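Side-chain contacts in putative branched-chain amino acid ABC transporter, periplasmic branched-chain amino acid-binding protein (PDB 4RU0), which probably binds branched-chain amino acids or a related solute in the periplasm and passes its ligand to an ABC transporter for uptake: residues 72-77 against 343-348; 109-114 against 134-139; 146-151 against 439-444; 194-199 against 237-242. One frame throughout, in Å; residues are numbered along the deposited sequence.

Contact 1: 72-77 against 343-348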
loop_
_atom_site.group_PDB
_atom_site.type_symbol
_atom_site.label_atom_id
_atom_site.label_comp_id
_atom_site.label_asym_id
_atom_site.label_seq_id
_atom_site.Cartn_x
_atom_site.Cartn_y
_atom_site.Cartn_z
ATOM N N ASN A 72 -12.296 16.373 15.317
ATOM C CA ASN A 72 -12.747 17.737 15.588
ATOM C C ASN A 72 -14.156 17.783 16.171
ATOM O O ASN A 72 -14.950 18.651 15.821
ATOM C CB ASN A 72 -12.693 18.586 14.319
ATOM C CG ASN A 72 -11.449 19.445 14.239
ATOM O OD1 ASN A 72 -10.520 19.294 15.034
ATOM N ND2 ASN A 72 -11.425 20.357 13.275
ATOM N N GLY A 73 -14.461 16.834 17.049
ATOM C CA GLY A 73 -15.757 16.782 17.696
ATOM C C GLY A 73 -16.714 15.781 17.077
ATOM O O GLY A 73 -17.659 15.336 17.727
ATOM N N VAL A 74 -16.471 15.426 15.818
ATOM C CA VAL A 74 -17.329 14.482 15.106
ATOM C C VAL A 74 -16.954 13.035 15.407
ATOM O O VAL A 74 -15.851 12.591 15.092
ATOM C CB VAL A 74 -17.267 14.700 13.588
ATOM C CG1 VAL A 74 -18.198 13.728 12.875
ATOM C CG2 VAL A 74 -17.621 16.132 13.249
ATOM N N LYS A 75 -17.881 12.305 16.014
ATOM C CA LYS A 75 -17.645 10.913 16.372
ATOM C C LYS A 75 -17.645 10.011 15.142
ATOM O O LYS A 75 -18.272 10.318 14.126
ATOM C CB LYS A 75 -18.696 10.438 17.379
ATOM C CG LYS A 75 -18.692 11.218 18.691
ATOM C CD LYS A 75 -19.845 10.797 19.599
ATOM C CE LYS A 75 -19.857 11.595 20.901
ATOM N NZ LYS A 75 -20.945 11.145 21.815
ATOM N N LEU A 76 -16.933 8.894 15.245
ATOM C CA LEU A 76 -16.804 7.954 14.138
ATOM C C LEU A 76 -17.593 6.681 14.414
ATOM O O LEU A 76 -17.491 6.099 15.492
ATOM C CB LEU A 76 -15.330 7.611 13.895
ATOM C CG LEU A 76 -14.493 8.491 12.962
ATOM C CD1 LEU A 76 -14.743 9.969 13.203
ATOM C CD2 LEU A 76 -13.017 8.175 13.136
ATOM N N VAL A 77 -18.384 6.249 13.440
ATOM C CA VAL A 77 -19.098 4.987 13.568
ATOM C C VAL A 77 -18.690 4.077 12.414
ATOM O O VAL A 77 -18.544 4.531 11.280
ATOM C CB VAL A 77 -20.638 5.195 13.595
ATOM C CG1 VAL A 77 -21.105 5.965 12.375
ATOM C CG2 VAL A 77 -21.368 3.865 13.715
ATOM N N THR A 343 -9.013 17.148 6.989
ATOM C CA THR A 343 -8.642 18.186 6.034
ATOM C C THR A 343 -9.871 18.866 5.438
ATOM O O THR A 343 -9.895 20.084 5.264
ATOM C CB THR A 343 -7.778 17.610 4.888
ATOM O OG1 THR A 343 -6.682 16.869 5.435
ATOM C CG2 THR A 343 -7.241 18.721 3.996
ATOM N N ALA A 344 -10.891 18.070 5.130
ATOM C CA ALA A 344 -12.081 18.585 4.467
ATOM C C ALA A 344 -12.954 19.385 5.433
ATOM O O ALA A 344 -13.559 20.379 5.043
ATOM C CB ALA A 344 -12.880 17.446 3.839
ATOM N N GLN A 345 -13.002 18.952 6.690
ATOM C CA GLN A 345 -13.700 19.692 7.740
ATOM C C GLN A 345 -13.194 21.128 7.848
ATOM O O GLN A 345 -13.911 22.011 8.311
ATOM C CB GLN A 345 -13.550 18.997 9.094
ATOM C CG GLN A 345 -14.393 17.749 9.262
ATOM C CD GLN A 345 -14.272 17.168 10.653
ATOM O OE1 GLN A 345 -13.687 17.785 11.538
ATOM N NE2 GLN A 345 -14.825 15.979 10.855
ATOM N N GLY A 346 -11.958 21.354 7.415
ATOM C CA GLY A 346 -11.384 22.685 7.392
ATOM C C GLY A 346 -12.096 23.603 6.416
ATOM O O GLY A 346 -11.931 24.823 6.463
ATOM N N LYS A 347 -12.895 23.021 5.527
ATOM C CA LYS A 347 -13.654 23.814 4.568
ATOM C C LYS A 347 -15.155 23.518 4.656
ATOM O O LYS A 347 -15.973 24.220 4.063
ATOM C CB LYS A 347 -13.140 23.569 3.141
ATOM C CG LYS A 347 -13.788 24.472 2.097
ATOM C CD LYS A 347 -13.065 24.482 0.767
ATOM C CE LYS A 347 -13.783 25.411 -0.206
ATOM N NZ LYS A 347 -12.987 25.697 -1.429
ATOM N N PHE A 348 -15.529 22.495 5.413
ATOM C CA PHE A 348 -16.936 22.119 5.471
ATOM C C PHE A 348 -17.479 22.042 6.902
ATOM O O PHE A 348 -18.658 21.740 7.107
ATOM C CB PHE A 348 -17.152 20.786 4.743
ATOM C CG PHE A 348 -16.725 20.810 3.294
ATOM C CD1 PHE A 348 -17.403 21.587 2.368
ATOM C CD2 PHE A 348 -15.652 20.045 2.858
ATOM C CE1 PHE A 348 -17.013 21.606 1.038
ATOM C CE2 PHE A 348 -15.257 20.064 1.530
ATOM C CZ PHE A 348 -15.940 20.844 0.620
#
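Gln345, near the C-terminal end of helix 325-348, reaches across to the loop ahead of strand 76-82 and divides its amide between Asn72 and Val74. OE1 lies 3.1 Å from Asn72 CB, the closest approach between the two segments, while NE2 sits 3.7 Å from Val74 CG2. The reach is set by an extended chain beyond CG (chi2 -176°), which carries the amide well out from the helix. Val74 and Gln345 are the buried half of the contact: the valine turns CG2 toward the amide nitrogen, and that nitrogen also gives a weak hydrogen bond to the carbonyl oxygen of Ile71, just before the segment.

Asn72 stands at the exposed rim, and its hold is loose only in that its amide does not pair. Its side chain and that of Gln345 pass antiparallel, with the two amide planes 35° apart, and Asn72 ND2 remains 3.8 Å from Gln345 OE1. The asparagine also leans on Lys350. The Asn72 backbone is left-handed, in the loop that leads into strand 76-82.

Were Gln345 shortened to an alanine, Ile71 O would probably lose its weak donor and a gap would open beside Val74 CG2.

The two segments are thus joined by van der Waals packing against a polar group: the long glutamine spans the distance between helix and loop, and its weak bond to Ile71 O probably helps to keep NE2 on the valine side and OE1 toward Asn72.

Contact 2: 109-114 against 134-139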
loop_
_atom_site.group_PDB
_atom_site.type_symbol
_atom_site.label_atom_id
_atom_site.label_comp_id
_atom_site.label_asym_id
_atom_site.label_seq_id
_atom_site.Cartn_x
_atom_site.Cartn_y
_atom_site.Cartn_z
ATOM N N TYR A 109 -13.983 5.409 0.782
ATOM C CA TYR A 109 -14.207 3.972 0.793
ATOM C C TYR A 109 -12.940 3.172 0.464
ATOM O O TYR A 109 -12.253 3.444 -0.524
ATOM C CB TYR A 109 -15.325 3.604 -0.183
ATOM C CG TYR A 109 -15.768 2.168 -0.044
ATOM C CD1 TYR A 109 -16.755 1.816 0.867
ATOM C CD2 TYR A 109 -15.187 1.161 -0.807
ATOM C CE1 TYR A 109 -17.157 0.498 1.011
ATOM C CE2 TYR A 109 -15.583 -0.157 -0.671
ATOM C CZ TYR A 109 -16.568 -0.483 0.238
ATOM O OH TYR A 109 -16.968 -1.791 0.380
ATOM N N GLN A 110 -12.651 2.177 1.298
ATOM C CA GLN A 110 -11.481 1.313 1.117
ATOM C C GLN A 110 -11.903 -0.137 0.942
ATOM O O GLN A 110 -12.210 -0.818 1.918
ATOM C CB GLN A 110 -10.529 1.435 2.307
ATOM C CG GLN A 110 -9.905 2.804 2.460
ATOM C CD GLN A 110 -9.768 3.229 3.911
ATOM O OE1 GLN A 110 -10.691 3.059 4.707
ATOM N NE2 GLN A 110 -8.614 3.784 4.261
ATOM N N PRO A 111 -11.926 -0.615 -0.309
ATOM C CA PRO A 111 -12.387 -1.980 -0.595
ATOM C C PRO A 111 -11.498 -3.067 0.014
ATOM O O PRO A 111 -11.980 -4.176 0.227
ATOM C CB PRO A 111 -12.365 -2.047 -2.130
ATOM C CG PRO A 111 -11.485 -0.936 -2.564
ATOM C CD PRO A 111 -11.625 0.140 -1.536
ATOM N N ASN A 112 -10.239 -2.748 0.299
ATOM C CA ASN A 112 -9.300 -3.719 0.862
ATOM C C ASN A 112 -9.231 -4.996 0.026
ATOM O O ASN A 112 -9.417 -6.099 0.540
ATOM C CB ASN A 112 -9.678 -4.061 2.305
ATOM C CG ASN A 112 -9.653 -2.847 3.221
ATOM O OD1 ASN A 112 -8.758 -2.009 3.135
ATOM N ND2 ASN A 112 -10.647 -2.744 4.102
ATOM N N GLY A 113 -8.971 -4.837 -1.265
ATOM C CA GLY A 113 -9.021 -5.948 -2.197
ATOM C C GLY A 113 -8.879 -5.488 -3.636
ATOM O O GLY A 113 -9.682 -4.699 -4.134
ATOM N N ALA A 114 -7.846 -5.983 -4.303
ATOM C CA ALA A 114 -7.544 -5.587 -5.674
ATOM C C ALA A 114 -8.667 -5.915 -6.678
ATOM O O ALA A 114 -9.075 -5.031 -7.433
ATOM C CB ALA A 114 -6.232 -6.216 -6.115
ATOM N N LEU A 134 -4.487 1.649 -0.888
ATOM C CA LEU A 134 -3.168 2.012 -0.414
ATOM C C LEU A 134 -2.160 0.993 -0.902
ATOM O O LEU A 134 -2.275 -0.176 -0.627
ATOM C CB LEU A 134 -3.185 2.080 1.108
ATOM C CG LEU A 134 -2.036 2.662 1.912
ATOM C CD1 LEU A 134 -1.835 4.126 1.619
ATOM C CD2 LEU A 134 -2.313 2.479 3.391
ATOM N N GLY A 135 -1.177 1.456 -1.648
ATOM C CA GLY A 135 -0.156 0.601 -2.220
ATOM C C GLY A 135 -0.603 -0.431 -3.236
ATOM O O GLY A 135 0.021 -1.452 -3.393
ATOM N N TYR A 136 -1.687 -0.167 -3.928
ATOM C CA TYR A 136 -2.203 -1.100 -4.902
ATOM C C TYR A 136 -3.176 -0.385 -5.815
ATOM O O TYR A 136 -3.325 0.789 -5.709
ATOM C CB TYR A 136 -2.761 -2.364 -4.252
ATOM C CG TYR A 136 -4.135 -2.282 -3.649
ATOM C CD1 TYR A 136 -4.334 -1.750 -2.402
ATOM C CD2 TYR A 136 -5.218 -2.802 -4.304
ATOM C CE1 TYR A 136 -5.586 -1.710 -1.841
ATOM C CE2 TYR A 136 -6.470 -2.759 -3.758
ATOM C CZ TYR A 136 -6.647 -2.211 -2.526
ATOM O OH TYR A 136 -7.893 -2.176 -2.005
ATOM N N GLY A 137 -3.766 -1.087 -6.759
ATOM C CA GLY A 137 -4.768 -0.493 -7.624
ATOM C C GLY A 137 -4.208 0.063 -8.922
ATOM O O GLY A 137 -3.064 -0.221 -9.286
ATOM N N ARG A 138 -5.017 0.850 -9.627
ATOM C CA ARG A 138 -4.630 1.385 -10.927
ATOM C C ARG A 138 -3.557 2.462 -10.807
ATOM O O ARG A 138 -3.795 3.515 -10.216
ATOM C CB ARG A 138 -5.847 1.957 -11.641
ATOM C CG ARG A 138 -7.022 1.003 -11.752
ATOM C CD ARG A 138 -8.260 1.755 -12.208
ATOM N NE ARG A 138 -9.401 0.882 -12.477
ATOM C CZ ARG A 138 -9.644 0.308 -13.654
ATOM N NH1 ARG A 138 -10.718 -0.458 -13.806
ATOM N NH2 ARG A 138 -8.808 0.497 -14.676
ATOM N N THR A 139 -2.384 2.217 -11.379
ATOM C CA THR A 139 -1.316 3.206 -11.291
ATOM C C THR A 139 -1.689 4.483 -12.054
ATOM O O THR A 139 -1.351 5.584 -11.630
ATOM C CB THR A 139 0.045 2.658 -11.818
ATOM O OG1 THR A 139 -0.080 2.279 -13.191
ATOM C CG2 THR A 139 0.486 1.448 -11.003
HETATM O O HOH W 1 -8.535 -0.442 -0.031
#
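Tyr136 lays its ring along the backbone of Gly113 and Ala114 and puts its hydroxyl at the backbone of Asn112 and Gly113, beside Pro111. Its chi1 of 79° holds CG between its own backbone N and carbonyl carbon, a conformation adopted on a nearly fully extended main chain, and this sends the ring across to the other loop. Gly113 N donates to Tyr136 OH at 3.0 Å, with a nearly straight N-H...O angle of 166°. Asn112 N is also near the hydroxyl but points poorly for a direct bond; it donates instead to a water, 2.9 Å from that N, and the water is in turn hydrogen-bonded to Tyr136 OH at 2.7 Å.

Asn112 has a left-handed backbone conformation; its CB points away from Tyr136, and ND2 bonds to Ala39 O on strand 34-40. Pro111 CG comes within 3.8 Å of Tyr136 OH. Further along the ring, Ala114 CB packs on CD2 at 4.0 Å, and Ala114 N meets CE2 obliquely.

Gly113 is the N-cap of helix 114-126, and Ala114 borders the bound pentaoxaheptadecane, as does Trp269, which also touches Tyr136. The buried phenol oxygen therefore has two polar partners, Gly113 N and the water that links it to Asn112 N. That pairing probably holds the hydroxyl end of the ring in place and ties the start of the helix to the loop 134-139 beside the ligand pocket.

Contact 3: 146-151 against 439-444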
loop_
_atom_site.group_PDB
_atom_site.type_symbol
_atom_site.label_atom_id
_atom_site.label_comp_id
_atom_site.label_asym_id
_atom_site.label_seq_id
_atom_site.Cartn_x
_atom_site.Cartn_y
_atom_site.Cartn_z
ATOM N N VAL A 146 -8.222 12.232 -14.719
ATOM C CA VAL A 146 -8.900 11.160 -15.442
ATOM C C VAL A 146 -9.615 10.246 -14.450
ATOM O O VAL A 146 -10.633 9.634 -14.773
ATOM C CB VAL A 146 -7.908 10.363 -16.311
ATOM C CG1 VAL A 146 -8.568 9.143 -16.937
ATOM C CG2 VAL A 146 -7.334 11.266 -17.396
ATOM N N PHE A 147 -9.099 10.192 -13.224
ATOM C CA PHE A 147 -9.681 9.356 -12.174
ATOM C C PHE A 147 -10.088 10.154 -10.936
ATOM O O PHE A 147 -9.454 10.037 -9.892
ATOM C CB PHE A 147 -8.699 8.256 -11.779
ATOM C CG PHE A 147 -8.491 7.228 -12.846
ATOM C CD1 PHE A 147 -7.538 7.419 -13.830
ATOM C CD2 PHE A 147 -9.251 6.068 -12.865
ATOM C CE1 PHE A 147 -7.347 6.471 -14.813
ATOM C CE2 PHE A 147 -9.063 5.119 -13.843
ATOM C CZ PHE A 147 -8.111 5.318 -14.819
ATOM N N PRO A 148 -11.170 10.939 -11.045
ATOM C CA PRO A 148 -11.618 11.835 -9.974
ATOM C C PRO A 148 -11.824 11.136 -8.631
ATOM O O PRO A 148 -11.493 11.715 -7.599
ATOM C CB PRO A 148 -12.955 12.374 -10.500
ATOM C CG PRO A 148 -12.916 12.159 -11.960
ATOM C CD PRO A 148 -12.107 10.932 -12.182
ATOM N N TYR A 149 -12.352 9.915 -8.643
ATOM C CA TYR A 149 -12.705 9.236 -7.401
ATOM C C TYR A 149 -11.942 7.929 -7.163
ATOM O O TYR A 149 -12.401 7.051 -6.437
ATOM C CB TYR A 149 -14.216 8.991 -7.371
ATOM C CG TYR A 149 -14.975 10.289 -7.229
ATOM C CD1 TYR A 149 -15.405 10.993 -8.348
ATOM C CD2 TYR A 149 -15.214 10.839 -5.975
ATOM C CE1 TYR A 149 -16.075 12.193 -8.219
ATOM C CE2 TYR A 149 -15.884 12.039 -5.837
ATOM C CZ TYR A 149 -16.310 12.713 -6.958
ATOM O OH TYR A 149 -16.977 13.906 -6.822
ATOM N N ASN A 150 -10.762 7.820 -7.761
ATOM C CA ASN A 150 -9.888 6.673 -7.539
ATOM C C ASN A 150 -8.524 7.135 -7.016
ATOM O O ASN A 150 -7.839 7.919 -7.674
ATOM C CB ASN A 150 -9.727 5.869 -8.830
ATOM C CG ASN A 150 -9.226 4.459 -8.584
ATOM O OD1 ASN A 150 -8.315 4.238 -7.783
ATOM N ND2 ASN A 150 -9.826 3.493 -9.271
ATOM N N PHE A 151 -8.137 6.652 -5.836
ATOM C CA PHE A 151 -6.919 7.121 -5.173
ATOM C C PHE A 151 -5.946 5.998 -4.795
ATOM O O PHE A 151 -6.061 5.411 -3.716
ATOM C CB PHE A 151 -7.276 7.911 -3.905
ATOM C CG PHE A 151 -7.961 9.226 -4.168
ATOM C CD1 PHE A 151 -7.243 10.414 -4.131
ATOM C CD2 PHE A 151 -9.322 9.277 -4.440
ATOM C CE1 PHE A 151 -7.870 11.630 -4.363
ATOM C CE2 PHE A 151 -9.953 10.489 -4.677
ATOM C CZ PHE A 151 -9.228 11.668 -4.636
ATOM N N VAL A 439 -13.927 13.018 -20.359
ATOM C CA VAL A 439 -13.370 14.357 -20.444
ATOM C C VAL A 439 -12.554 14.653 -19.196
ATOM O O VAL A 439 -13.101 14.740 -18.100
ATOM C CB VAL A 439 -14.460 15.426 -20.594
ATOM C CG1 VAL A 439 -13.824 16.805 -20.684
ATOM C CG2 VAL A 439 -15.321 15.143 -21.812
ATOM N N PRO A 440 -11.236 14.805 -19.357
ATOM C CA PRO A 440 -10.363 15.046 -18.204
ATOM C C PRO A 440 -10.673 16.370 -17.510
ATOM O O PRO A 440 -10.959 17.363 -18.179
ATOM C CB PRO A 440 -8.958 15.065 -18.823
ATOM C CG PRO A 440 -9.098 14.318 -20.115
ATOM C CD PRO A 440 -10.476 14.658 -20.607
ATOM N N ARG A 441 -10.719 16.350 -16.191
ATOM C CA ARG A 441 -10.896 17.549 -15.420
ATOM C C ARG A 441 -9.757 18.471 -15.719
ATOM O O ARG A 441 -8.628 18.040 -15.860
ATOM C CB ARG A 441 -10.845 17.237 -13.948
ATOM C CG ARG A 441 -11.954 16.365 -13.457
ATOM C CD ARG A 441 -12.139 16.595 -11.986
ATOM N NE ARG A 441 -11.163 15.882 -11.193
ATOM C CZ ARG A 441 -10.753 16.270 -9.998
ATOM N NH1 ARG A 441 -11.233 17.369 -9.471
ATOM N NH2 ARG A 441 -9.871 15.558 -9.326
ATOM N N THR A 442 -10.045 19.753 -15.797
ATOM C CA THR A 442 -8.998 20.708 -16.028
ATOM C C THR A 442 -8.640 21.205 -14.668
ATOM O O THR A 442 -9.459 21.746 -13.960
ATOM C CB THR A 442 -9.493 21.862 -16.873
ATOM O OG1 THR A 442 -10.578 22.480 -16.194
ATOM C CG2 THR A 442 -9.983 21.342 -18.199
ATOM N N CYS A 443 -7.416 20.942 -14.270
ATOM C CA CYS A 443 -6.873 21.571 -13.099
ATOM C C CYS A 443 -5.654 22.406 -13.484
ATOM O O CYS A 443 -4.995 22.973 -12.636
ATOM C CB CYS A 443 -6.587 20.524 -12.033
ATOM S SG CYS A 443 -8.003 19.441 -11.732
ATOM N N ASN A 444 -5.384 22.472 -14.785
ATOM C CA ASN A 444 -4.314 23.261 -15.371
ATOM C C ASN A 444 -3.079 23.378 -14.499
ATOM O O ASN A 444 -2.449 24.426 -14.456
ATOM C CB ASN A 444 -4.826 24.648 -15.760
ATOM C CG ASN A 444 -5.197 25.495 -14.558
ATOM O OD1 ASN A 444 -4.620 25.351 -13.482
ATOM N ND2 ASN A 444 -6.174 26.380 -14.736
#
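Pro148 and Arg441 lie antiparallel, side by side, the proline ring next to the outer part of the arginine. Pro148 CB is 4.0 Å from Arg441 NE, approaching the guanidinium obliquely, and Pro148 CG stands only slightly farther from the same nitrogen. A bend at chi3 (-80°) turns the end of the arginine along the proline. Its charge is answered outside the two segments: NH2 makes a salt bridge to Glu363 and a hydrogen bond to Gly144 O, while NH1 hydrogen-bonds to a glycerol, probably from the crystallisation liquor. The proline gives an apolar flank to a group that these polar partners probably hold in place.

The second pair is wholly apolar. Val146 CG2 meets Pro440 CB at 4.4 Å, a light touch, although the backbones come close here, with CA atoms of Val146 and Pro440 5.0 Å apart. Val146 also packs on Ala429, Phe432 and Ala433 of helix 418-435.

Around these pairs, the backbone of Arg441 bonds to that of Thr145, and Cys443 forms a disulfide with Cys388. The contact joins the C-terminal tail, following the last helix, to Val146 and the type I beta turn that follows it, from Phe147 to Asn150, leading into strand 150-151. Here the C-terminal tail packs on one lobe of a periplasmic binding protein of the leucine-binding family.

Contact 4: 194-199 against 237-242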
loop_
_atom_site.group_PDB
_atom_site.type_symbol
_atom_site.label_atom_id
_atom_site.label_comp_id
_atom_site.label_asym_id
_atom_site.label_seq_id
_atom_site.Cartn_x
_atom_site.Cartn_y
_atom_site.Cartn_z
ATOM N N ARG A 194 3.331 -7.566 -13.824
ATOM C CA ARG A 194 3.708 -6.898 -15.061
ATOM C C ARG A 194 3.730 -5.368 -14.940
ATOM O O ARG A 194 4.232 -4.689 -15.840
ATOM C CB ARG A 194 2.759 -7.315 -16.191
ATOM C CG ARG A 194 2.829 -8.790 -16.581
ATOM C CD ARG A 194 1.772 -9.105 -17.637
ATOM N NE ARG A 194 1.652 -10.536 -17.900
ATOM C CZ ARG A 194 1.137 -11.054 -19.015
ATOM N NH1 ARG A 194 0.700 -10.257 -19.985
ATOM N NH2 ARG A 194 1.069 -12.371 -19.165
ATOM N N GLU A 195 3.203 -4.831 -13.839
ATOM C CA GLU A 195 3.064 -3.380 -13.684
ATOM C C GLU A 195 4.394 -2.653 -13.750
ATOM O O GLU A 195 4.452 -1.526 -14.228
ATOM C CB GLU A 195 2.370 -3.018 -12.357
ATOM C CG GLU A 195 0.864 -2.825 -12.452
ATOM C CD GLU A 195 0.448 -1.866 -13.564
ATOM O OE1 GLU A 195 0.615 -0.637 -13.407
ATOM O OE2 GLU A 195 -0.057 -2.349 -14.599
ATOM N N THR A 196 5.459 -3.296 -13.276
ATOM C CA THR A 196 6.755 -2.631 -13.194
ATOM C C THR A 196 7.567 -2.747 -14.482
ATOM O O THR A 196 8.694 -2.261 -14.542
ATOM C CB THR A 196 7.603 -3.177 -12.023
ATOM O OG1 THR A 196 7.565 -4.609 -12.020
ATOM C CG2 THR A 196 7.090 -2.650 -10.698
ATOM N N LEU A 197 7.000 -3.379 -15.508
ATOM C CA LEU A 197 7.699 -3.522 -16.791
ATOM C C LEU A 197 8.036 -2.170 -17.412
ATOM O O LEU A 197 9.185 -1.916 -17.775
ATOM C CB LEU A 197 6.864 -4.346 -17.773
ATOM C CG LEU A 197 6.830 -5.845 -17.479
ATOM C CD1 LEU A 197 5.801 -6.538 -18.353
ATOM C CD2 LEU A 197 8.211 -6.472 -17.664
ATOM N N GLY A 198 7.033 -1.309 -17.534
ATOM C CA GLY A 198 7.237 0.033 -18.052
ATOM C C GLY A 198 8.313 0.841 -17.343
ATOM O O GLY A 198 9.318 1.218 -17.960
ATOM N N PRO A 199 8.118 1.110 -16.042
ATOM C CA PRO A 199 9.067 1.979 -15.331
ATOM C C PRO A 199 10.486 1.409 -15.267
ATOM O O PRO A 199 11.449 2.173 -15.373
ATOM C CB PRO A 199 8.455 2.099 -13.927
ATOM C CG PRO A 199 7.534 0.947 -13.798
ATOM C CD PRO A 199 7.011 0.669 -15.176
ATOM N N TRP A 237 21.351 -7.742 -8.095
ATOM C CA TRP A 237 20.157 -7.666 -7.250
ATOM C C TRP A 237 18.970 -8.400 -7.868
ATOM O O TRP A 237 18.838 -8.466 -9.092
ATOM C CB TRP A 237 19.774 -6.207 -6.992
ATOM C CG TRP A 237 20.820 -5.448 -6.244
ATOM C CD1 TRP A 237 21.856 -4.741 -6.781
ATOM C CD2 TRP A 237 20.938 -5.319 -4.823
ATOM N NE1 TRP A 237 22.617 -4.182 -5.783
ATOM C CE2 TRP A 237 22.078 -4.521 -4.571
ATOM C CE3 TRP A 237 20.198 -5.803 -3.737
ATOM C CZ2 TRP A 237 22.491 -4.190 -3.277
ATOM C CZ3 TRP A 237 20.611 -5.475 -2.445
ATOM C CH2 TRP A 237 21.747 -4.675 -2.229
ATOM N N VAL A 238 18.111 -8.950 -7.016
ATOM C CA VAL A 238 16.827 -9.465 -7.474
ATOM C C VAL A 238 15.676 -8.684 -6.844
ATOM O O VAL A 238 15.554 -8.593 -5.618
ATOM C CB VAL A 238 16.654 -10.965 -7.157
ATOM C CG1 VAL A 238 15.227 -11.413 -7.475
ATOM C CG2 VAL A 238 17.657 -11.793 -7.952
ATOM N N PHE A 239 14.859 -8.092 -7.705
ATOM C CA PHE A 239 13.627 -7.427 -7.318
ATOM C C PHE A 239 12.527 -8.493 -7.308
ATOM O O PHE A 239 12.077 -8.938 -8.365
ATOM C CB PHE A 239 13.310 -6.294 -8.299
ATOM C CG PHE A 239 12.198 -5.372 -7.858
ATOM C CD1 PHE A 239 11.705 -5.402 -6.558
ATOM C CD2 PHE A 239 11.648 -4.469 -8.755
ATOM C CE1 PHE A 239 10.678 -4.546 -6.163
ATOM C CE2 PHE A 239 10.626 -3.610 -8.367
ATOM C CZ PHE A 239 10.139 -3.650 -7.063
ATOM N N LEU A 240 12.111 -8.918 -6.121
ATOM C CA LEU A 240 11.189 -10.039 -6.008
ATOM C C LEU A 240 9.742 -9.573 -5.958
ATOM O O LEU A 240 9.278 -9.072 -4.934
ATOM C CB LEU A 240 11.507 -10.874 -4.771
ATOM C CG LEU A 240 10.684 -12.151 -4.649
ATOM C CD1 LEU A 240 10.977 -13.065 -5.823
ATOM C CD2 LEU A 240 10.942 -12.857 -3.324
ATOM N N ARG A 241 9.007 -9.821 -7.024
ATOM C CA ARG A 241 7.646 -9.343 -7.136
ATOM C C ARG A 241 6.760 -10.541 -7.353
ATOM O O ARG A 241 6.060 -10.667 -8.310
ATOM C CB ARG A 241 7.521 -8.352 -8.279
ATOM C CG ARG A 241 8.464 -7.174 -8.174
ATOM C CD ARG A 241 7.994 -5.977 -8.969
ATOM N NE ARG A 241 6.811 -5.453 -8.352
ATOM C CZ ARG A 241 5.616 -5.419 -8.905
ATOM N NH1 ARG A 241 4.607 -4.953 -8.213
ATOM N NH2 ARG A 241 5.434 -5.832 -10.127
ATOM N N THR A 242 6.832 -11.422 -6.388
ATOM C CA THR A 242 5.958 -12.578 -6.296
ATOM C C THR A 242 4.816 -12.259 -5.338
ATOM O O THR A 242 4.762 -11.173 -4.760
ATOM C CB THR A 242 6.720 -13.821 -5.789
ATOM O OG1 THR A 242 7.464 -13.467 -4.612
ATOM C CG2 THR A 242 7.678 -14.327 -6.849
#
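At Thr196, a chi1 of 46° places OG1 between the backbone N and the carbonyl carbon and leaves CG2 beside the N, so that both branches face Arg241. The arginine completes the meeting with a bend at chi3 (68°), which swings its guanidinium round in front of the threonine. Thr196 CG2 then rests 3.4 Å above one face of that group, offset toward its rim, and is 3.6 Å from Arg241 CZ. The other branch comes to the end of the guanidinium, with OG1 3.1 Å from Arg241 NH2. Thr196 CG2 also touches Phe239 CE2, 4.3 Å away, and Arg241 CD lies over one face of the phenylalanine ring, so threonine, arginine and phenylalanine interlock.

The charge of Arg241 is met from outside the two segments. NE forms a salt bridge with Asp267 and NH2 donates to Tyr192 O, while Tyr192 and Phe157 make cation-pi contacts with the guanidinium. Tyr192 also lines the pocket holding the pentaoxaheptadecane. A leucine in place of Arg241 would remove this planar cation, which is likely to leave Asp267 without its charged mate and Tyr192 O without this donor.

Strand 237-241 lies between strands 182-188 and 264-266 in a mixed sheet, and Phe239 also packs on Leu164 of helix 157-172. Thr196, in the type I turn from Arg194 to Leu197, belongs to the short link between helices 191-194 and 197-207, which Arg241 thereby joins to the C-terminal end of its strand.

In the fold
Contact 2 lies nearest the centre of the chain and contact 4 next; both are buried, near the bound pentaoxaheptadecane. Contact 2 has a direct hydrogen bond between its segments, whereas the arginines of contacts 3 and 4 take their charged partners from outside them. Contacts 1 and 3 are peripheral, partly solvent-facing, and largely van der Waals between their segments. Helix 325-348 serves two of them: its end carries contact 1, and its middle packs on Gln110 and Leu134 of contact 2. Contact 2 also reaches its neighbours, Arg138 CD packing on Phe147 CE2 of contact 3, and Thr139 OG1 standing 3.0 Å from Glu195 OE1 of contact 4, a probable hydrogen bond.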